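Local coordinates for beta-ketoacyl-[acyl-carrier-protein] synthase FabY (Pseudomonas aeruginosa, PDB 4CW4) that condenses acetyl-CoA with malonyl-ACP to give acetoacetyl-ACP, the primer that starts bacterial fatty acid synthesis, and works as a homodimer, at residues Val196-Asp201 with Ser367-Leu372. Residues are numbered along the deposited sequence; the frame is centred on the assembly and turned at random. Where two conformers were deposited one is given.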
loop_
_atom_site.group_PDB
_atom_site.type_symbol
_atom_site.label_atom_id
_atom_site.label_comp_id
_atom_site.label_asym_id
_atom_site.label_seq_id
_atom_site.Cartn_x
_atom_site.Cartn_y
_atom_site.Cartn_z
ATOM N N VAL A 196 -14.803 -3.702 8.317
ATOM C CA VAL A 196 -16.199 -3.271 8.351
ATOM C C VAL A 196 -16.710 -3.230 9.798
ATOM O O VAL A 196 -17.335 -2.260 10.231
ATOM C CB VAL A 196 -17.070 -4.199 7.458
ATOM C CG1 VAL A 196 -18.567 -4.020 7.712
ATOM C CG2 VAL A 196 -16.729 -3.981 5.984
ATOM N N VAL A 197 -16.421 -4.276 10.553
ATOM C CA VAL A 197 -16.910 -4.363 11.933
ATOM C C VAL A 197 -16.226 -3.349 12.861
ATOM O O VAL A 197 -16.882 -2.702 13.700
ATOM C CB VAL A 197 -16.794 -5.815 12.450
ATOM C CG1 VAL A 197 -17.118 -5.914 13.893
ATOM C CG2 VAL A 197 -17.703 -6.719 11.616
ATOM N N ALA A 198 -14.922 -3.167 12.688
ATOM C CA ALA A 198 -14.184 -2.167 13.449
ATOM C C ALA A 198 -14.619 -0.749 13.115
ATOM O O ALA A 198 -14.694 0.102 13.996
ATOM C CB ALA A 198 -12.689 -2.328 13.221
ATOM N N ALA A 199 -14.853 -0.470 11.839
ATOM C CA ALA A 199 -15.219 0.882 11.452
ATOM C C ALA A 199 -16.538 1.279 12.092
ATOM O O ALA A 199 -16.697 2.415 12.539
ATOM C CB ALA A 199 -15.276 1.030 9.940
ATOM N N THR A 200 -17.491 0.355 12.129
ATOM C CA THR A 200 -18.775 0.665 12.736
ATOM C C THR A 200 -18.572 0.994 14.208
ATOM O O THR A 200 -19.136 1.970 14.704
ATOM C CB THR A 200 -19.796 -0.479 12.605
ATOM O OG1 THR A 200 -20.142 -0.672 11.230
ATOM C CG2 THR A 200 -21.060 -0.157 13.399
ATOM N N ASP A 201 -17.783 0.178 14.906
ATOM C CA ASP A 201 -17.520 0.430 16.338
ATOM C C ASP A 201 -16.962 1.850 16.526
ATOM O O ASP A 201 -17.447 2.610 17.383
ATOM C CB ASP A 201 -16.547 -0.618 16.876
ATOM C CG ASP A 201 -16.347 -0.541 18.364
ATOM O OD1 ASP A 201 -17.332 -0.346 19.118
ATOM O OD2 ASP A 201 -15.188 -0.663 18.798
ATOM N N SER A 367 -8.016 -4.949 13.836
ATOM C CA SER A 367 -8.491 -3.817 13.048
ATOM C C SER A 367 -8.909 -2.745 14.022
ATOM O O SER A 367 -9.663 -3.003 14.954
ATOM C CB SER A 367 -9.653 -4.168 12.120
ATOM O OG SER A 367 -10.011 -3.028 11.348
ATOM N N GLN A 368 -8.427 -1.529 13.786
ATOM C CA GLN A 368 -8.598 -0.402 14.700
ATOM C C GLN A 368 -8.797 0.859 13.884
ATOM O O GLN A 368 -8.126 1.032 12.877
ATOM C CB GLN A 368 -7.338 -0.214 15.544
ATOM C CG GLN A 368 -6.918 -1.384 16.405
ATOM C CD GLN A 368 -7.679 -1.466 17.696
ATOM O OE1 GLN A 368 -8.876 -1.181 17.746
ATOM N NE2 GLN A 368 -6.995 -1.868 18.755
ATOM N N TYR A 369 -9.669 1.740 14.364
ATOM C CA TYR A 369 -9.893 3.051 13.761
ATOM C C TYR A 369 -9.989 4.143 14.817
ATOM O O TYR A 369 -10.539 3.931 15.895
ATOM C CB TYR A 369 -11.166 3.055 12.884
ATOM C CG TYR A 369 -10.945 2.223 11.678
ATOM C CD1 TYR A 369 -10.219 2.722 10.612
ATOM C CD2 TYR A 369 -11.383 0.903 11.630
ATOM C CE1 TYR A 369 -9.943 1.937 9.522
ATOM C CE2 TYR A 369 -11.111 0.116 10.554
ATOM C CZ TYR A 369 -10.392 0.627 9.505
ATOM O OH TYR A 369 -10.084 -0.148 8.403
ATOM N N VAL A 370 -9.459 5.316 14.483
ATOM C CA VAL A 370 -9.764 6.520 15.242
ATOM C C VAL A 370 -10.501 7.476 14.319
ATOM O O VAL A 370 -10.288 7.478 13.093
ATOM C CB VAL A 370 -8.508 7.226 15.826
ATOM C CG1 VAL A 370 -7.833 6.328 16.884
ATOM C CG2 VAL A 370 -7.537 7.653 14.734
ATOM N N VAL A 371 -11.375 8.275 14.911
ATOM C CA VAL A 371 -12.098 9.310 14.181
ATOM C C VAL A 371 -11.531 10.638 14.630
ATOM O O VAL A 371 -11.570 10.947 15.809
ATOM C CB VAL A 371 -13.604 9.266 14.457
ATOM C CG1 VAL A 371 -14.337 10.272 13.583
ATOM C CG2 VAL A 371 -14.154 7.874 14.248
ATOM N N LEU A 372 -10.977 11.400 13.694
ATOM C CA LEU A 372 -10.425 12.716 13.968
ATOM C C LEU A 372 -11.343 13.788 13.414
ATOM O O LEU A 372 -11.949 13.623 12.347
ATOM C CB LEU A 372 -9.055 12.891 13.299
ATOM C CG LEU A 372 -8.019 11.801 13.560
ATOM C CD1 LEU A 372 -6.725 12.105 12.817
ATOM C CD2 LEU A 372 -7.771 11.663 15.074
#
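Helix segment 196-201 runs along one face of strand segment 367-372 with its axis 7.4 Å away and inclined by 30° in nearly the same direction. The closest backbone pair is A198 and S367, whose CA atoms lie 5.9 Å apart. A198 CB points at the strand and enters the notch between S367 and Y369, two residues whose side chains leave the same face. It meets the serine hydroxyl, with A198 CB 3.3 Å from S367 OG, a close van der Waals contact between methyl and oxygen with no hydrogen bond. The serine OG stands anti to its own backbone N (chi1 -177°) and hydrogen-bonds to the carbonyl oxygen of N312 and weakly to that of M194 on the helix, so this buried oxygen has its partners outside the two segments. A198 CB also lies in the plane of the Y369 ring, meeting its CD2 edge at 3.8 Å. The same ring atom also meets the backbone of the next residue: Y369 CD2 is 3.7 Å from A199 N, and A199 CB brushes it more loosely. With CG anti to the carbonyl carbon (chi1 -69°), the tyrosine reaches back past A198 toward the preceding helical residues, where its OH hydrogen-bonds to S195 and S226 and so pins the ring at its far end. No hydrogen bond joins the two segments directly. Small helix residues thus bring helix 190-204 down onto a central strand of the ketosynthase core, consistent with the layered alpha/beta build of the thiolase fold. Strand 366-374 is hydrogen-bonded antiparallel to strands 10-19 and 307-314 on its two edges, while Q368 and V370, on its other face, pack against helix 482-496.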